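Local coordinates for outer membrane porin protein 32 (Delftia acidovorans, PDB 2FGQ) that forms anion-selective channels across the outer membrane as a homotrimeric porin, at residues D24-L29 and K308-G313; Y16-A21 and E319-V324. One frame throughout, in Å; residues are numbered along the deposited sequence.

Contact 1 of 2, residues D24-L29 and K308-G313. With CA (calcium ion), chain C.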
loop_
_atom_site.group_PDB
_atom_site.type_symbol
_atom_site.label_atom_id
_atom_site.label_comp_id
_atom_site.label_asym_id
_atom_site.label_seq_id
_atom_site.Cartn_x
_atom_site.Cartn_y
_atom_site.Cartn_z
ATOM N N ASP A 24 1.009 -17.165 -29.704
ATOM C CA ASP A 24 0.266 -18.113 -28.843
ATOM C C ASP A 24 -0.932 -17.440 -28.195
ATOM O O ASP A 24 -0.858 -16.268 -27.865
ATOM C CB ASP A 24 1.163 -18.613 -27.723
ATOM C CG ASP A 24 2.372 -19.368 -28.233
ATOM O OD1 ASP A 24 2.248 -20.105 -29.229
ATOM O OD2 ASP A 24 3.483 -19.272 -27.693
ATOM N N SER A 25 -2.024 -18.176 -28.021
ATOM C CA SER A 25 -3.181 -17.628 -27.316
ATOM C C SER A 25 -2.905 -17.504 -25.815
ATOM O O SER A 25 -2.006 -18.147 -25.260
ATOM C CB SER A 25 -4.424 -18.448 -27.594
ATOM O OG SER A 25 -4.266 -19.773 -27.122
ATOM N N ARG A 26 -3.688 -16.646 -25.168
ATOM C CA ARG A 26 -3.589 -16.424 -23.738
ATOM C C ARG A 26 -4.958 -16.253 -23.183
ATOM O O ARG A 26 -5.809 -15.620 -23.759
ATOM C CB ARG A 26 -2.761 -15.169 -23.441
ATOM C CG ARG A 26 -2.180 -15.132 -22.065
ATOM C CD ARG A 26 -0.853 -15.836 -21.909
ATOM N NE ARG A 26 0.264 -15.331 -22.696
ATOM C CZ ARG A 26 1.248 -14.533 -22.251
ATOM N NH1 ARG A 26 1.264 -14.058 -21.020
ATOM N NH2 ARG A 26 2.231 -14.207 -23.057
ATOM N N TYR A 27 -5.191 -16.839 -22.040
ATOM C CA TYR A 27 -6.438 -16.568 -21.378
ATOM C C TYR A 27 -6.246 -16.596 -19.885
ATOM O O TYR A 27 -5.258 -17.123 -19.374
ATOM C CB TYR A 27 -7.491 -17.522 -21.857
ATOM C CG TYR A 27 -7.142 -18.934 -21.543
ATOM C CD1 TYR A 27 -7.550 -19.496 -20.372
ATOM C CD2 TYR A 27 -6.369 -19.694 -22.421
ATOM C CE1 TYR A 27 -7.228 -20.804 -20.051
ATOM C CE2 TYR A 27 -5.997 -21.021 -22.077
ATOM C CZ TYR A 27 -6.442 -21.554 -20.890
ATOM O OH TYR A 27 -6.140 -22.862 -20.514
ATOM N N GLY A 28 -7.174 -15.989 -19.181
ATOM C CA GLY A 28 -6.927 -15.782 -17.767
ATOM C C GLY A 28 -7.987 -15.005 -17.057
ATOM O O GLY A 28 -9.050 -14.718 -17.612
ATOM N N LEU A 29 -7.666 -14.641 -15.813
ATOM C CA LEU A 29 -8.522 -13.797 -14.996
ATOM C C LEU A 29 -7.871 -12.417 -15.046
ATOM O O LEU A 29 -6.730 -12.280 -14.646
ATOM C CB LEU A 29 -8.634 -14.311 -13.557
ATOM C CG LEU A 29 -9.799 -13.665 -12.783
ATOM C CD1 LEU A 29 -11.106 -14.331 -13.195
ATOM C CD2 LEU A 29 -9.577 -13.714 -11.306
ATOM N N LYS A 308 -6.097 -6.323 -19.516
ATOM C CA LYS A 308 -5.346 -6.081 -18.291
ATOM C C LYS A 308 -5.459 -7.304 -17.390
ATOM O O LYS A 308 -6.562 -7.806 -17.153
ATOM C CB LYS A 308 -5.871 -4.871 -17.558
ATOM C CG LYS A 308 -5.101 -4.511 -16.311
ATOM C CD LYS A 308 -5.592 -3.176 -15.709
ATOM C CE LYS A 308 -4.886 -1.966 -16.315
ATOM N NZ LYS A 308 -5.415 -0.674 -15.810
ATOM N N GLY A 309 -4.310 -7.744 -16.892
ATOM C CA GLY A 309 -4.206 -8.905 -16.020
ATOM C C GLY A 309 -4.134 -10.201 -16.764
ATOM O O GLY A 309 -4.024 -11.248 -16.122
ATOM N N VAL A 310 -4.203 -10.161 -18.095
ATOM C CA VAL A 310 -4.079 -11.391 -18.888
ATOM C C VAL A 310 -2.956 -11.252 -19.900
ATOM O O VAL A 310 -1.952 -11.957 -19.820
ATOM C CB VAL A 310 -5.419 -11.830 -19.532
ATOM C CG1 VAL A 310 -5.220 -13.073 -20.406
ATOM C CG2 VAL A 310 -6.422 -12.126 -18.432
ATOM N N TYR A 311 -3.123 -10.333 -20.846
ATOM C CA TYR A 311 -2.058 -10.034 -21.792
ATOM C C TYR A 311 -2.339 -8.656 -22.389
ATOM O O TYR A 311 -3.428 -8.420 -22.910
ATOM C CB TYR A 311 -1.974 -11.087 -22.901
ATOM C CG TYR A 311 -0.779 -10.826 -23.814
ATOM C CD1 TYR A 311 0.511 -11.023 -23.364
ATOM C CD2 TYR A 311 -0.956 -10.269 -25.094
ATOM C CE1 TYR A 311 1.606 -10.706 -24.163
ATOM C CE2 TYR A 311 0.158 -9.953 -25.914
ATOM C CZ TYR A 311 1.419 -10.173 -25.440
ATOM O OH TYR A 311 2.532 -9.888 -26.202
ATOM N N ALA A 312 -1.350 -7.779 -22.329
ATOM C CA ALA A 312 -1.468 -6.429 -22.877
ATOM C C ALA A 312 -0.214 -6.021 -23.647
ATOM O O ALA A 312 0.009 -4.813 -23.881
ATOM C CB ALA A 312 -1.765 -5.445 -21.750
ATOM N N GLY A 313 0.561 -7.009 -24.095
ATOM C CA GLY A 313 1.730 -6.754 -24.912
ATOM C C GLY A 313 1.368 -6.654 -26.379
ATOM O O GLY A 313 0.210 -6.574 -26.783
HETATM CA CA CA C . -4.394 -12.387 -14.184
HETATM O O HOH W 1 -2.197 -11.695 -13.312
#
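A calcium site at the subunit interface joins the start of barrel strand 26-48 to the loop before the last strand. Leu29 O binds the calcium at 2.4 Å and Gly309 O at 2.3 Å. The two carbonyl oxygens therefore lie close together without bonding to each other. Water 1 is a further ligand. Asp64 of the same chain and Asn136 and Glu158 of a second subunit complete the shell, so the ion links two subunits of the trimer. Gly309 has a positive phi (84°), which favours glycine. Beside the metal, Val310 packs on the backbone of the strand. Its CG2 lies 3.6 Å from Gly28 C, and its CG1 lies 3.7 Å from Tyr27 C. Farther along, the Arg26 chain bends at chi2 and chi3 and carries the guanidinium to Tyr311. Tyr311 CD1 sits over one guanidinium face, offset toward its rim and 3.6 Å from Arg26 NH2. The two planes are 52° apart. Arg26 NH2 also forms a salt bridge with Asp20. An alanine in place of Arg26 would probably leave Asp20 without this partner and open a gap beside Tyr311. Tyr311 OH bonds to Gly314 O within its own loop. The backbone at Val310 and Tyr311 fits a classic beta bulge. Along one edge, strand 26-48 pairs with strand 4-17 through Arg26 with Val17 and Gly28 with Ala15.

Contact 2 of 2, residues Y16-A21 and E319-V324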
loop_
_atom_site.group_PDB
_atom_site.type_symbol
_atom_site.label_atom_id
_atom_site.label_comp_id
_atom_site.label_asym_id
_atom_site.label_seq_id
_atom_site.Cartn_x
_atom_site.Cartn_y
_atom_site.Cartn_z
ATOM N N TYR A 16 -9.444 -13.439 -22.978
ATOM C CA TYR A 16 -8.749 -14.242 -23.951
ATOM C C TYR A 16 -8.254 -13.347 -25.075
ATOM O O TYR A 16 -8.973 -12.464 -25.546
ATOM C CB TYR A 16 -9.730 -15.258 -24.516
ATOM C CG TYR A 16 -9.306 -15.960 -25.782
ATOM C CD1 TYR A 16 -9.591 -15.419 -27.024
ATOM C CD2 TYR A 16 -8.622 -17.156 -25.729
ATOM C CE1 TYR A 16 -9.213 -16.074 -28.198
ATOM C CE2 TYR A 16 -8.247 -17.830 -26.896
ATOM C CZ TYR A 16 -8.538 -17.268 -28.112
ATOM O OH TYR A 16 -8.152 -17.893 -29.265
ATOM N N VAL A 17 -7.040 -13.613 -25.523
ATOM C CA VAL A 17 -6.558 -13.115 -26.814
ATOM C C VAL A 17 -6.014 -14.306 -27.613
ATOM O O VAL A 17 -5.480 -15.265 -27.069
ATOM C CB VAL A 17 -5.482 -12.031 -26.713
ATOM C CG1 VAL A 17 -6.048 -10.721 -26.129
ATOM C CG2 VAL A 17 -4.274 -12.537 -25.933
ATOM N N ASN A 18 -6.188 -14.252 -28.923
ATOM C CA ASN A 18 -5.769 -15.382 -29.753
ATOM C C ASN A 18 -4.275 -15.430 -30.065
ATOM O O ASN A 18 -3.731 -16.469 -30.426
ATOM C CB ASN A 18 -6.658 -15.525 -30.997
ATOM C CG ASN A 18 -6.469 -14.451 -32.060
ATOM O OD1 ASN A 18 -6.866 -14.658 -33.263
ATOM N ND2 ASN A 18 -5.896 -13.357 -31.696
ATOM N N LYS A 19 -3.581 -14.327 -29.898
ATOM C CA LYS A 19 -2.138 -14.316 -30.093
ATOM C C LYS A 19 -1.445 -13.316 -29.194
ATOM O O LYS A 19 -1.983 -12.233 -28.898
ATOM C CB LYS A 19 -1.742 -14.005 -31.538
ATOM C CG LYS A 19 -2.606 -13.190 -32.304
ATOM C CD LYS A 19 -2.200 -13.274 -33.802
ATOM C CE LYS A 19 -3.077 -14.195 -34.648
ATOM N NZ LYS A 19 -3.210 -13.681 -36.058
ATOM N N ASP A 20 -0.229 -13.671 -28.816
ATOM C CA ASP A 20 0.671 -12.808 -28.082
ATOM C C ASP A 20 1.888 -12.532 -28.968
ATOM O O ASP A 20 1.806 -12.729 -30.166
ATOM C CB ASP A 20 1.011 -13.441 -26.738
ATOM C CG ASP A 20 1.809 -14.715 -26.850
ATOM O OD1 ASP A 20 2.266 -15.090 -27.962
ATOM O OD2 ASP A 20 1.993 -15.431 -25.828
ATOM N N ALA A 21 2.996 -12.090 -28.398
ATOM C CA ALA A 21 4.162 -11.699 -29.208
ATOM C C ALA A 21 4.825 -12.874 -29.921
ATOM O O ALA A 21 5.548 -12.678 -30.907
ATOM C CB ALA A 21 5.175 -10.950 -28.355
ATOM N N GLU A 319 0.078 -8.686 -37.830
ATOM C CA GLU A 319 -0.881 -9.681 -37.397
ATOM C C GLU A 319 -2.178 -9.050 -36.937
ATOM O O GLU A 319 -2.190 -7.934 -36.416
ATOM C CB GLU A 319 -0.325 -10.486 -36.221
ATOM C CG GLU A 319 0.810 -11.427 -36.568
ATOM C CD GLU A 319 0.369 -12.591 -37.426
ATOM O OE1 GLU A 319 -0.629 -13.254 -37.093
ATOM O OE2 GLU A 319 1.018 -12.823 -38.457
ATOM N N SER A 320 -3.269 -9.783 -37.105
ATOM C CA SER A 320 -4.542 -9.396 -36.560
ATOM C C SER A 320 -4.697 -10.170 -35.257
ATOM O O SER A 320 -4.279 -11.323 -35.155
ATOM C CB SER A 320 -5.674 -9.786 -37.504
ATOM O OG SER A 320 -5.594 -9.040 -38.716
ATOM N N GLN A 321 -5.337 -9.554 -34.282
ATOM C CA GLN A 321 -5.582 -10.172 -32.984
ATOM C C GLN A 321 -7.053 -9.998 -32.605
ATOM O O GLN A 321 -7.651 -8.957 -32.813
ATOM C CB GLN A 321 -4.703 -9.494 -31.962
ATOM C CG GLN A 321 -4.604 -10.185 -30.612
ATOM C CD GLN A 321 -4.013 -9.258 -29.529
ATOM O OE1 GLN A 321 -3.250 -9.696 -28.636
ATOM N NE2 GLN A 321 -4.371 -7.998 -29.608
ATOM N N THR A 322 -7.630 -11.051 -32.045
ATOM C CA THR A 322 -8.970 -11.024 -31.527
ATOM C C THR A 322 -8.916 -11.188 -30.024
ATOM O O THR A 322 -8.154 -11.996 -29.508
ATOM C CB THR A 322 -9.776 -12.176 -32.153
ATOM O OG1 THR A 322 -9.748 -12.036 -33.582
ATOM C CG2 THR A 322 -11.243 -12.099 -31.794
ATOM N N GLY A 323 -9.769 -10.456 -29.340
ATOM C CA GLY A 323 -9.860 -10.557 -27.889
ATOM C C GLY A 323 -11.275 -10.513 -27.392
ATOM O O GLY A 323 -12.179 -9.968 -28.031
ATOM N N VAL A 324 -11.468 -11.113 -26.227
ATOM C CA VAL A 324 -12.765 -11.182 -25.574
ATOM C C VAL A 324 -12.534 -10.948 -24.072
ATOM O O VAL A 324 -11.560 -11.458 -23.497
ATOM C CB VAL A 324 -13.401 -12.606 -25.732
ATOM C CG1 VAL A 324 -14.797 -12.627 -25.125
ATOM C CG2 VAL A 324 -13.420 -13.008 -27.152
#
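Tyr16 and Val324 form a hydrogen-bonded antiparallel pair. Tyr16 N gives to Val324 O at 2.9 Å, and Val324 N returns a bond of the same length to Tyr16 O. Val17 and Gly323 follow as a non-hydrogen-bonded pair. Their backbones come close, with the CA atoms 4.3 Å apart. Two CA-H...O contacts add to the pairing: Gly323 CA to Tyr16 O, and Val17 CA to Thr322 O. Gly323 has no side chain, and Val17 CG1 lies 4.2 Å from its CA. Past the end of strand 4-17, Asn18 N still bonds to Thr322 O at 3.0 Å.

The charged contact lies beyond the paired residues. Lys19 NZ reaches across to two oxygens. It donates to Ser320 O at 2.7 Å, in the plane of that carbonyl. It also makes a salt bridge to Glu319 OE1 at 2.8 Å, nearly in line with the C-O bond. The lysine chain bends at chi3 and chi4, and the side chains of Lys19 and Glu319 cross at about a right angle. Lys19 CD and CE also pass 3.2 Å from Ser320 O.

The other side chains lie alongside. Gln321 CG is anti to its backbone N (chi1 -168°), and the chain runs extended beyond CG and crosses Val17. Gln321 CG is 4.0 Å from Lys19 CG. The side chain of Asn18 lies across Thr322.

Strand 320-331 also pairs with strand 286-297. Joining the first strand to the last is how the 16-stranded antiparallel porin barrel closes.

From the N terminus, strand 4-17 runs into residues 16-21, the first half of contact 2. The chain then turns and enters strand 26-48 through 24-29, the first half of contact 1. The other strands of the barrel follow. Residues 308-313 then return to close contact 1, a loop spanning most of the chain. Residues 319-324 close contact 2 soon after, so the loop of contact 1 lies wholly within that of contact 2. Contact 2 seals the barrel between first and last strands. Contact 1 ties the second strand to the loop before the last. They meet at the turn between the first two strands, where Ser25 CB touches Val17 O.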